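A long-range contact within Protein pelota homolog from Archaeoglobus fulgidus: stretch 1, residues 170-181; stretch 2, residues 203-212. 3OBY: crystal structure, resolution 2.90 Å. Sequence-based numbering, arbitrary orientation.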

# COMPACT_ATOMS: atom_id res chain seq x y z
N LYS A 170 -8.74 -32.21 -22.61
CA LYS A 170 -9.58 -31.05 -22.29
C LYS A 170 -9.33 -29.95 -23.31
O LYS A 170 -10.18 -29.64 -24.15
CB LYS A 170 -9.24 -30.49 -20.91
CG LYS A 170 -9.62 -31.34 -19.71
CD LYS A 170 -9.18 -30.66 -18.41
CE LYS A 170 -9.36 -31.56 -17.19
NZ LYS A 170 -8.73 -31.00 -15.96
N GLU A 171 -8.13 -29.37 -23.22
CA GLU A 171 -7.72 -28.28 -24.09
C GLU A 171 -8.68 -27.12 -23.93
O GLU A 171 -8.68 -26.17 -24.72
CB GLU A 171 -7.64 -28.71 -25.55
CG GLU A 171 -6.27 -28.43 -26.15
CD GLU A 171 -5.50 -27.36 -25.37
OE1 GLU A 171 -5.17 -27.61 -24.19
OE2 GLU A 171 -5.24 -26.28 -25.93
N PHE A 172 -9.50 -27.22 -22.90
CA PHE A 172 -10.46 -26.20 -22.53
C PHE A 172 -9.54 -25.10 -21.99
O PHE A 172 -9.74 -23.91 -22.24
CB PHE A 172 -11.38 -26.78 -21.44
CG PHE A 172 -12.18 -25.76 -20.70
CD1 PHE A 172 -13.04 -24.90 -21.37
CD2 PHE A 172 -12.07 -25.65 -19.31
CE1 PHE A 172 -13.79 -23.95 -20.68
CE2 PHE A 172 -12.82 -24.71 -18.61
CZ PHE A 172 -13.68 -23.85 -19.29
N PHE A 173 -8.50 -25.55 -21.28
CA PHE A 173 -7.49 -24.69 -20.68
C PHE A 173 -6.83 -23.79 -21.72
O PHE A 173 -6.82 -22.56 -21.58
CB PHE A 173 -6.41 -25.54 -20.01
CG PHE A 173 -6.87 -26.24 -18.76
CD1 PHE A 173 -8.22 -26.24 -18.39
CD2 PHE A 173 -5.96 -26.90 -17.95
CE1 PHE A 173 -8.64 -26.89 -17.23
CE2 PHE A 173 -6.37 -27.56 -16.79
CZ PHE A 173 -7.71 -27.56 -16.43
N GLY A 174 -6.27 -24.41 -22.75
CA GLY A 174 -5.62 -23.65 -23.80
C GLY A 174 -6.46 -22.50 -24.31
O GLY A 174 -5.96 -21.39 -24.50
N GLU A 175 -7.75 -22.75 -24.51
CA GLU A 175 -8.67 -21.73 -25.01
C GLU A 175 -8.84 -20.60 -24.00
O GLU A 175 -8.84 -19.43 -24.37
CB GLU A 175 -10.03 -22.35 -25.32
CG GLU A 175 -10.02 -23.31 -26.50
CD GLU A 175 -11.38 -23.94 -26.75
OE1 GLU A 175 -12.32 -23.67 -25.98
OE2 GLU A 175 -11.50 -24.72 -27.72
N VAL A 176 -8.97 -20.96 -22.72
CA VAL A 176 -9.12 -19.97 -21.66
C VAL A 176 -7.86 -19.12 -21.60
O VAL A 176 -7.92 -17.88 -21.59
CB VAL A 176 -9.32 -20.64 -20.28
CG1 VAL A 176 -9.44 -19.57 -19.20
CG2 VAL A 176 -10.55 -21.51 -20.30
N ALA A 177 -6.72 -19.79 -21.56
CA ALA A 177 -5.44 -19.12 -21.49
C ALA A 177 -5.23 -18.14 -22.64
O ALA A 177 -4.69 -17.05 -22.45
CB ALA A 177 -4.31 -20.16 -21.49
N ALA A 178 -5.66 -18.52 -23.84
CA ALA A 178 -5.46 -17.69 -25.02
C ALA A 178 -6.29 -16.42 -24.90
O ALA A 178 -5.87 -15.33 -25.35
CB ALA A 178 -5.88 -18.44 -26.27
N LYS A 179 -7.46 -16.53 -24.30
CA LYS A 179 -8.20 -15.31 -24.25
C LYS A 179 -7.74 -14.51 -23.03
O LYS A 179 -7.79 -13.26 -23.06
CB LYS A 179 -9.67 -15.69 -24.37
CG LYS A 179 -10.10 -16.73 -23.41
CD LYS A 179 -11.59 -16.98 -23.56
CE LYS A 179 -11.92 -17.68 -24.85
NZ LYS A 179 -13.38 -17.94 -24.97
N LEU A 180 -7.32 -15.16 -21.95
CA LEU A 180 -6.82 -14.32 -20.90
C LEU A 180 -5.61 -13.50 -21.49
O LEU A 180 -5.44 -12.30 -21.24
CB LEU A 180 -6.30 -15.17 -19.78
CG LEU A 180 -7.29 -15.84 -18.84
CD1 LEU A 180 -6.53 -16.79 -17.94
CD2 LEU A 180 -8.02 -14.79 -18.01
N GLU A 181 -4.78 -14.19 -22.27
CA GLU A 181 -3.58 -13.59 -22.85
C GLU A 181 -3.87 -12.40 -23.77
O GLU A 181 -3.06 -11.49 -23.90
CB GLU A 181 -2.78 -14.66 -23.60
CG GLU A 181 -1.28 -14.36 -23.76
CD GLU A 181 -0.95 -13.63 -25.04
OE1 GLU A 181 -1.06 -14.25 -26.12
OE2 GLU A 181 -0.57 -12.44 -24.97
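Stretch 2, residues 203-212: FLKERYPEMA

Stretch 2 packs on stretch 1 as an oblique helix-on-helix contact, held by aromatic and apolar side chains with one long charge pair at its margin and no hydrogen bond across. Stretch 1 is helical from Phe172 to Glu181. Stretch 2 ends one helix at Arg207, leaves helical phi/psi at Tyr208, which also occupies the N-cap position before the next helix, and resumes at Pro209. Helix 203-207 crosses helix 172-181 at -69°, with the axes 11.0 Å apart at closest approach. The register nevertheless climbs together along both stretches: Phe173 lies nearest Phe203, Ala177 nearest Leu204, and Glu181 nearest Met211, with CA-CA distances of 7.3, 7.4 and 7.7 Å.

The first lesson is that one ring can gather several backbone and side-chain neighbours. Phe203, in the t rotamer, brings its CZ to 3.4 Å from Gly174 CA. Phe173 CB sits over the face of the same ring, 3.8 Å from its centroid, and the two phenyl rings make an offset edge-to-face pair, planes at 72°.

The second rule is a small residue at the centre. Ala177 points toward stretch 2, and its CB meets three side chains: Phe203 CE2 at 3.8 Å, Leu204 CD2 at 3.9 Å and Tyr208 CE2 at 3.7 Å.

Beyond the break, Met211 carries the contact on. With chi1 and chi2 t and chi3 m, it places CE 3.4 Å from Glu181 CA and 4.0 Å from Leu180 CB, while Glu181 CG rests 3.8 Å from Tyr208 CE1, so the acid contributes its aliphatic part here. At the other end, Glu171 OE1 and Arg207 NH2 form a long salt bridge of 3.9 Å, though Glu171 is poorly ordered; the oxygen lies well out of the guanidinium plane, leaving charge attraction without a directed N-H.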

# COMPACT_ATOMS: atom_id res chain seq x y z
N PHE A 203 -0.87 -25.61 -15.99
CA PHE A 203 -0.96 -25.47 -17.44
C PHE A 203 -0.32 -24.15 -17.86
O PHE A 203 0.34 -24.07 -18.90
CB PHE A 203 -2.42 -25.49 -17.89
CG PHE A 203 -2.60 -25.23 -19.37
CD1 PHE A 203 -2.41 -26.25 -20.29
CD2 PHE A 203 -2.93 -23.96 -19.83
CE1 PHE A 203 -2.54 -26.01 -21.66
CE2 PHE A 203 -3.06 -23.71 -21.20
CZ PHE A 203 -2.87 -24.74 -22.11
N LEU A 204 -0.53 -23.12 -17.06
CA LEU A 204 0.03 -21.80 -17.35
C LEU A 204 1.53 -21.79 -17.07
O LEU A 204 2.31 -21.20 -17.83
CB LEU A 204 -0.66 -20.73 -16.51
CG LEU A 204 -2.09 -20.34 -16.88
CD1 LEU A 204 -2.59 -19.25 -15.95
CD2 LEU A 204 -2.12 -19.86 -18.32
N LYS A 205 1.94 -22.44 -15.99
CA LYS A 205 3.34 -22.49 -15.63
C LYS A 205 4.15 -23.13 -16.76
O LYS A 205 5.33 -22.83 -16.92
CB LYS A 205 3.53 -23.29 -14.35
CG LYS A 205 2.93 -22.65 -13.12
CD LYS A 205 2.97 -23.62 -11.94
CE LYS A 205 2.32 -23.03 -10.70
NZ LYS A 205 2.11 -24.06 -9.64
N GLU A 206 3.51 -24.00 -17.54
CA GLU A 206 4.20 -24.67 -18.64
C GLU A 206 4.01 -24.01 -20.00
O GLU A 206 4.96 -23.90 -20.77
CB GLU A 206 3.77 -26.14 -18.73
CG GLU A 206 4.39 -26.88 -19.91
CD GLU A 206 3.93 -28.32 -20.02
OE1 GLU A 206 4.26 -29.12 -19.13
OE2 GLU A 206 3.23 -28.64 -21.00
N ARG A 207 2.80 -23.57 -20.31
CA ARG A 207 2.52 -22.95 -21.59
C ARG A 207 2.66 -21.43 -21.58
O ARG A 207 3.04 -20.84 -22.58
CB ARG A 207 1.11 -23.33 -22.05
CG ARG A 207 0.88 -24.83 -22.21
CD ARG A 207 1.28 -25.31 -23.61
NE ARG A 207 0.18 -26.03 -24.26
CZ ARG A 207 -0.27 -27.23 -23.90
NH1 ARG A 207 0.28 -27.88 -22.89
NH2 ARG A 207 -1.28 -27.78 -24.56
N TYR A 208 2.36 -20.80 -20.45
CA TYR A 208 2.45 -19.35 -20.35
C TYR A 208 3.19 -18.90 -19.08
O TYR A 208 2.59 -18.32 -18.18
CB TYR A 208 1.04 -18.76 -20.36
CG TYR A 208 0.30 -18.95 -21.67
CD1 TYR A 208 0.24 -17.93 -22.61
CD2 TYR A 208 -0.36 -20.15 -21.95
CE1 TYR A 208 -0.46 -18.09 -23.81
CE2 TYR A 208 -1.06 -20.32 -23.15
CZ TYR A 208 -1.11 -19.29 -24.07
OH TYR A 208 -1.81 -19.43 -25.24
N PRO A 209 4.51 -19.14 -19.02
CA PRO A 209 5.33 -18.76 -17.86
C PRO A 209 5.23 -17.31 -17.39
O PRO A 209 5.27 -17.04 -16.20
CB PRO A 209 6.75 -19.15 -18.29
CG PRO A 209 6.70 -19.02 -19.77
CD PRO A 209 5.36 -19.63 -20.11
N GLU A 210 5.10 -16.38 -18.33
CA GLU A 210 5.01 -14.97 -17.97
C GLU A 210 3.70 -14.63 -17.29
O GLU A 210 3.66 -13.78 -16.39
CB GLU A 210 5.20 -14.10 -19.20
CG GLU A 210 6.61 -14.18 -19.75
CD GLU A 210 7.65 -13.83 -18.70
OE1 GLU A 210 8.69 -14.51 -18.66
OE2 GLU A 210 7.44 -12.88 -17.91
N MET A 211 2.62 -15.28 -17.70
CA MET A 211 1.32 -15.03 -17.10
C MET A 211 1.24 -15.75 -15.76
O MET A 211 0.67 -15.24 -14.80
CB MET A 211 0.20 -15.53 -18.02
CG MET A 211 -1.19 -15.08 -17.60
SD MET A 211 -2.52 -15.88 -18.52
CE MET A 211 -2.30 -15.13 -20.14
N ALA A 212 1.83 -16.94 -15.69
CA ALA A 212 1.81 -17.73 -14.47
C ALA A 212 2.62 -17.11 -13.33
O ALA A 212 2.31 -17.35 -12.16
CB ALA A 212 2.31 -19.14 -14.75